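Local coordinates for legionella ubiquitin-specific protease A domain-containing protein (Legionella pneumophila subsp. pneumophila, PDB 5DGG) that probably acts as a ubiquitin-specific cysteine protease of the Peptidase_CA clan, this chain being the central domain of a longer, probably membrane-anchored Legionella protein, at residues R3-Q7 / A129-D134; A138-K142 / L158-D163. All blocks are in the same frame, centred on the assembly; numbering follows the deposited sequence.

Contact 1 (R3-Q7 / A129-D134); sequences RDQMQ and AYSCGD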
loop_
_atom_site.group_PDB
_atom_site.type_symbol
_atom_site.label_atom_id
_atom_site.label_comp_id
_atom_site.label_asym_id
_atom_site.label_seq_id
_atom_site.Cartn_x
_atom_site.Cartn_y
_atom_site.Cartn_z
ATOM N N ARG A 3 11.222 -18.167 1.281
ATOM C CA ARG A 3 10.723 -17.477 2.530
ATOM C C ARG A 3 11.553 -16.285 2.967
ATOM O O ARG A 3 11.546 -15.875 4.139
ATOM C CB ARG A 3 10.619 -18.460 3.669
ATOM C CG ARG A 3 9.727 -19.601 3.274
ATOM C CD ARG A 3 8.895 -20.050 4.431
ATOM N NE ARG A 3 7.933 -21.032 3.965
ATOM C CZ ARG A 3 6.910 -21.460 4.689
ATOM N NH1 ARG A 3 6.073 -22.356 4.171
ATOM N NH2 ARG A 3 6.718 -20.995 5.929
ATOM N N ASP A 4 12.275 -15.716 2.023
ATOM C CA ASP A 4 12.881 -14.444 2.275
ATOM C C ASP A 4 11.742 -13.423 2.097
ATOM O O ASP A 4 10.642 -13.736 1.560
ATOM C CB ASP A 4 14.053 -14.194 1.340
ATOM C CG ASP A 4 15.029 -13.122 1.875
ATOM O OD1 ASP A 4 15.959 -12.754 1.121
ATOM O OD2 ASP A 4 14.887 -12.640 3.034
ATOM N N GLN A 5 11.999 -12.264 2.669
ATOM C CA GLN A 5 11.137 -11.106 2.605
ATOM C C GLN A 5 11.321 -10.371 1.293
ATOM O O GLN A 5 12.442 -10.308 0.765
ATOM C CB GLN A 5 11.529 -10.130 3.706
ATOM C CG GLN A 5 10.875 -10.413 5.028
ATOM C CD GLN A 5 11.134 -9.301 6.000
ATOM O OE1 GLN A 5 12.125 -8.596 5.870
ATOM N NE2 GLN A 5 10.233 -9.119 6.972
ATOM N N MET A 6 10.226 -9.778 0.801
ATOM C CA MET A 6 10.316 -8.847 -0.291
ATOM C C MET A 6 11.158 -7.648 0.141
ATOM O O MET A 6 11.081 -7.150 1.277
ATOM C CB MET A 6 8.925 -8.417 -0.762
ATOM C CG MET A 6 8.155 -9.542 -1.417
ATOM S SD MET A 6 6.566 -9.193 -2.205
ATOM C CE MET A 6 7.107 -8.208 -3.596
ATOM N N GLN A 7 12.018 -7.208 -0.760
ATOM C CA GLN A 7 12.790 -6.000 -0.561
ATOM C C GLN A 7 12.163 -4.882 -1.410
ATOM O O GLN A 7 11.201 -5.107 -2.160
ATOM C CB GLN A 7 14.249 -6.238 -0.987
ATOM C CG GLN A 7 14.950 -7.359 -0.203
ATOM C CD GLN A 7 16.400 -7.541 -0.622
ATOM O OE1 GLN A 7 16.826 -6.972 -1.624
ATOM N NE2 GLN A 7 17.171 -8.323 0.145
ATOM N N ALA A 129 6.466 -13.080 9.183
ATOM C CA ALA A 129 7.149 -11.871 8.703
ATOM C C ALA A 129 7.387 -11.880 7.183
ATOM O O ALA A 129 7.190 -10.851 6.493
ATOM C CB ALA A 129 8.475 -11.692 9.453
ATOM N N TYR A 130 7.795 -13.047 6.657
ATOM C CA TYR A 130 8.279 -13.101 5.282
ATOM C C TYR A 130 7.254 -12.692 4.217
ATOM O O TYR A 130 7.660 -12.300 3.155
ATOM C CB TYR A 130 8.862 -14.472 4.921
ATOM C CG TYR A 130 7.848 -15.538 4.611
ATOM C CD1 TYR A 130 7.547 -15.885 3.287
ATOM C CD2 TYR A 130 7.192 -16.236 5.627
ATOM C CE1 TYR A 130 6.602 -16.857 2.990
ATOM C CE2 TYR A 130 6.242 -17.200 5.330
ATOM C CZ TYR A 130 5.966 -17.511 4.013
ATOM O OH TYR A 130 5.066 -18.500 3.716
ATOM N N SER A 131 5.950 -12.821 4.489
ATOM C CA SER A 131 4.949 -12.632 3.450
ATOM C C SER A 131 4.246 -11.248 3.517
ATOM O O SER A 131 3.316 -11.033 2.783
ATOM C CB SER A 131 3.919 -13.747 3.485
ATOM O OG SER A 131 3.259 -13.808 4.742
ATOM N N CYS A 132 4.735 -10.307 4.332
ATOM C CA CYS A 132 4.042 -9.031 4.500
ATOM C C CYS A 132 4.043 -8.263 3.183
ATOM O O CYS A 132 3.080 -7.636 2.871
ATOM C CB CYS A 132 4.667 -8.196 5.610
ATOM S SG CYS A 132 4.376 -8.800 7.290
ATOM N N GLY A 133 5.139 -8.340 2.434
ATOM C CA GLY A 133 5.259 -7.736 1.108
ATOM C C GLY A 133 4.225 -8.247 0.140
ATOM O O GLY A 133 3.606 -7.475 -0.609
ATOM N N ASP A 134 4.078 -9.577 0.134
ATOM C CA ASP A 134 3.143 -10.245 -0.735
ATOM C C ASP A 134 1.716 -9.799 -0.463
ATOM O O ASP A 134 0.949 -9.472 -1.388
ATOM C CB ASP A 134 3.249 -11.781 -0.536
ATOM C CG ASP A 134 4.694 -12.295 -0.674
ATOM O OD1 ASP A 134 5.564 -12.031 0.216
ATOM O OD2 ASP A 134 4.945 -12.990 -1.686
HETATM O O HOH W 1 7.718 -9.764 2.279
#
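Tyr130 holds its ring between its own backbone N and carbonyl carbon (chi1 79°), and Arg3, bent at chi2 (-143°), lays its chain along one face of that ring. The meeting place is the N-terminal end of helix 132-146 in what is probably the cysteine-peptidase fold of the Peptidase_CA clan, to which the family belongs, covered by the loop that leads into helix 8-14. Arg3 CD sits over the ring in a CH-pi contact, 4.0 Å from the centroid of Tyr130 and displaced toward the rim. Further out, the guanidinium plane lies 23° from the ring plane, and its central CZ is 3.6 Å from Tyr130 OH, which rides over one guanidinium face. That hydroxyl hydrogen-bonds to Asn170 OD1 and Gln126 NE2, which helps hold the far end of the ring; Ser131 CB backs the face turned from Arg3. At the near end, Arg3 O comes within 3.1 Å of Tyr130 CB, a tight contact of the loop carbonyl with the root of the tyrosine side chain.

A single water joins the two backbones. It accepts from Met6 N (2.9 Å) and from Gly133 N (3.0 Å), an N-H of the first helical turn, and donates to Tyr130 O (2.7 Å). Three polar backbone atoms are thus satisfied without a direct bond between the segments. Cys132, next to Gly133, touches His63 and opens the helix as the nucleophile of cysteine peptidases of this kind commonly does, consistent with a catalytic centre beside this contact.

Asp134 is held by Arg173 and Thr176 of helix 171-183, and Arg173 also bonds Asp4 O, tying all three elements together. Packing over the carboxylate and the helix backbone, the Met6 thioether places SD 3.4 Å from Asp134 N.

Contact 2 (A138-K142 / L158-D163); sequences AYSHK and LIDTLD
Two helices of the probable Peptidase_CA-clan fold, 132-146 and 156-165, pack here at a steep crossing: the short segments approach to 8.3 Å between axes, with N-to-C directions 111° apart. Ala138 is the small residue at the centre, its CB 3.9 Å from Leu162 CB and close to Leu158 CB as well, which lets the backbones come near. Leu162, with CG anti to its backbone N (chi1 170°), sends CD2 onto the other helix, 3.5 Å from Tyr139 N and near the plane of the Tyr139 ring, at its edge. Ile159 reaches the next turn: its CG1 lies against Lys142 N and CA, while CD1 stops 3.4 Å from His141 O. Leu158 then meets the His141 ring obliquely, with Leu158 CD1 3.7 Å from His141 CD2; His141 NE2 is bonded to Leu14 O, which helps set the rotation of the imidazole.

The one charged pair across the contact is Lys142 and Asp163. The extended Lys142 chain carries NZ to 3.9 Å from Asp163 OD1, a long salt bridge, and the same oxygen has a second partner in Lys123. Around this apolar seam, Tyr139 stacks on Phe86 and bonds Glu84, both of strand 81-86, and Ser140 bonds Tyr68 of strand 65-70, while Leu158 and Thr161 lean on helix 171-183.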
loop_
_atom_site.group_PDB
_atom_site.type_symbol
_atom_site.label_atom_id
_atom_site.label_comp_id
_atom_site.label_asym_id
_atom_site.label_seq_id
_atom_site.Cartn_x
_atom_site.Cartn_y
_atom_site.Cartn_z
ATOM N N ALA A 138 -0.520 -7.515 -3.032
ATOM C CA ALA A 138 -1.783 -8.044 -3.508
ATOM C C ALA A 138 -2.950 -7.187 -3.032
ATOM O O ALA A 138 -3.903 -6.932 -3.776
ATOM C CB ALA A 138 -1.971 -9.475 -3.065
ATOM N N TYR A 139 -2.900 -6.756 -1.783
ATOM C CA TYR A 139 -3.954 -5.862 -1.268
ATOM C C TYR A 139 -4.027 -4.523 -2.048
ATOM O O TYR A 139 -5.144 -3.985 -2.286
ATOM C CB TYR A 139 -3.834 -5.691 0.252
ATOM C CG TYR A 139 -5.034 -5.024 0.927
ATOM C CD1 TYR A 139 -6.126 -5.751 1.290
ATOM C CD2 TYR A 139 -5.041 -3.640 1.189
ATOM C CE1 TYR A 139 -7.243 -5.170 1.855
ATOM C CE2 TYR A 139 -6.132 -3.033 1.797
ATOM C CZ TYR A 139 -7.244 -3.811 2.126
ATOM O OH TYR A 139 -8.345 -3.288 2.730
ATOM N N SER A 140 -2.846 -4.017 -2.440
ATOM C CA SER A 140 -2.757 -2.824 -3.218
ATOM C C SER A 140 -3.428 -2.993 -4.612
ATOM O O SER A 140 -4.071 -2.080 -5.157
ATOM C CB SER A 140 -1.290 -2.389 -3.346
ATOM O OG SER A 140 -0.753 -2.030 -2.071
ATOM N N HIS A 141 -3.220 -4.138 -5.229
ATOM C CA HIS A 141 -3.951 -4.489 -6.439
ATOM C C HIS A 141 -5.474 -4.539 -6.176
ATOM O O HIS A 141 -6.256 -4.014 -6.947
ATOM C CB HIS A 141 -3.422 -5.806 -6.989
ATOM C CG HIS A 141 -2.119 -5.671 -7.708
ATOM N ND1 HIS A 141 -2.040 -5.275 -9.024
ATOM C CD2 HIS A 141 -0.847 -5.803 -7.284
ATOM C CE1 HIS A 141 -0.774 -5.203 -9.388
ATOM N NE2 HIS A 141 -0.031 -5.519 -8.352
ATOM N N LYS A 142 -5.892 -5.156 -5.080
ATOM C CA LYS A 142 -7.287 -5.179 -4.732
ATOM C C LYS A 142 -7.845 -3.761 -4.616
ATOM O O LYS A 142 -8.956 -3.477 -5.124
ATOM C CB LYS A 142 -7.482 -5.904 -3.417
ATOM C CG LYS A 142 -8.928 -5.866 -2.931
ATOM C CD LYS A 142 -9.097 -6.483 -1.555
ATOM C CE LYS A 142 -10.580 -6.821 -1.370
ATOM N NZ LYS A 142 -10.855 -7.329 -0.010
ATOM N N LEU A 158 -3.309 -11.965 -8.408
ATOM C CA LEU A 158 -2.964 -11.601 -7.033
ATOM C C LEU A 158 -4.179 -11.262 -6.185
ATOM O O LEU A 158 -4.229 -11.638 -5.017
ATOM C CB LEU A 158 -1.968 -10.437 -7.001
ATOM C CG LEU A 158 -0.666 -10.613 -7.740
ATOM C CD1 LEU A 158 0.149 -9.349 -7.584
ATOM C CD2 LEU A 158 0.137 -11.799 -7.255
ATOM N N ILE A 159 -5.145 -10.537 -6.742
ATOM C CA ILE A 159 -6.333 -10.203 -5.992
ATOM C C ILE A 159 -7.123 -11.439 -5.582
ATOM O O ILE A 159 -7.572 -11.535 -4.452
ATOM C CB ILE A 159 -7.265 -9.302 -6.808
ATOM C CG1 ILE A 159 -6.623 -7.936 -7.002
ATOM C CG2 ILE A 159 -8.617 -9.176 -6.133
ATOM C CD1 ILE A 159 -7.299 -7.088 -8.061
ATOM N N ASP A 160 -7.335 -12.346 -6.539
ATOM C CA ASP A 160 -8.159 -13.540 -6.280
ATOM C C ASP A 160 -7.427 -14.522 -5.391
ATOM O O ASP A 160 -8.052 -15.196 -4.588
ATOM C CB ASP A 160 -8.612 -14.250 -7.575
ATOM C CG ASP A 160 -9.416 -13.329 -8.530
ATOM O OD1 ASP A 160 -9.900 -12.245 -8.110
ATOM O OD2 ASP A 160 -9.512 -13.689 -9.719
ATOM N N THR A 161 -6.109 -14.610 -5.501
ATOM C CA THR A 161 -5.379 -15.458 -4.553
ATOM C C THR A 161 -5.528 -14.916 -3.130
ATOM O O THR A 161 -5.932 -15.647 -2.171
ATOM C CB THR A 161 -3.922 -15.624 -4.953
ATOM O OG1 THR A 161 -3.870 -16.218 -6.258
ATOM C CG2 THR A 161 -3.186 -16.510 -3.947
ATOM N N LEU A 162 -5.187 -13.644 -2.968
ATOM C CA LEU A 162 -5.322 -13.010 -1.647
ATOM C C LEU A 162 -6.708 -13.175 -1.058
ATOM O O LEU A 162 -6.869 -13.582 0.104
ATOM C CB LEU A 162 -5.034 -11.511 -1.747
ATOM C CG LEU A 162 -5.366 -10.674 -0.487
ATOM C CD1 LEU A 162 -4.417 -10.986 0.620
ATOM C CD2 LEU A 162 -5.251 -9.203 -0.797
ATOM N N ASP A 163 -7.721 -12.853 -1.843
ATOM C CA ASP A 163 -9.081 -12.834 -1.317
ATOM C C ASP A 163 -9.607 -14.184 -0.865
ATOM O O ASP A 163 -10.369 -14.279 0.114
ATOM C CB ASP A 163 -10.030 -12.310 -2.377
ATOM C CG ASP A 163 -11.377 -11.985 -1.812
ATOM O OD1 ASP A 163 -11.493 -10.990 -1.079
ATOM O OD2 ASP A 163 -12.331 -12.743 -2.065
#

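In the fold
Contacts 1 and 2 come in series along the chain, about 15 Å apart, centre to centre, and both draw on helix 132-146. Contact 1 brings the N-terminal loop back to the start of that helix after 121 intervening residues, which include all five strands of the mixed sheet; contact 2 is local, joining the middle of the same helix to helix 156-165. Helix 171-183 borders both. The start of helix 132-146, probably beside the active site, is thus partly covered by the N-terminal loop, while its middle turns lie between the sheet and helix 156-165.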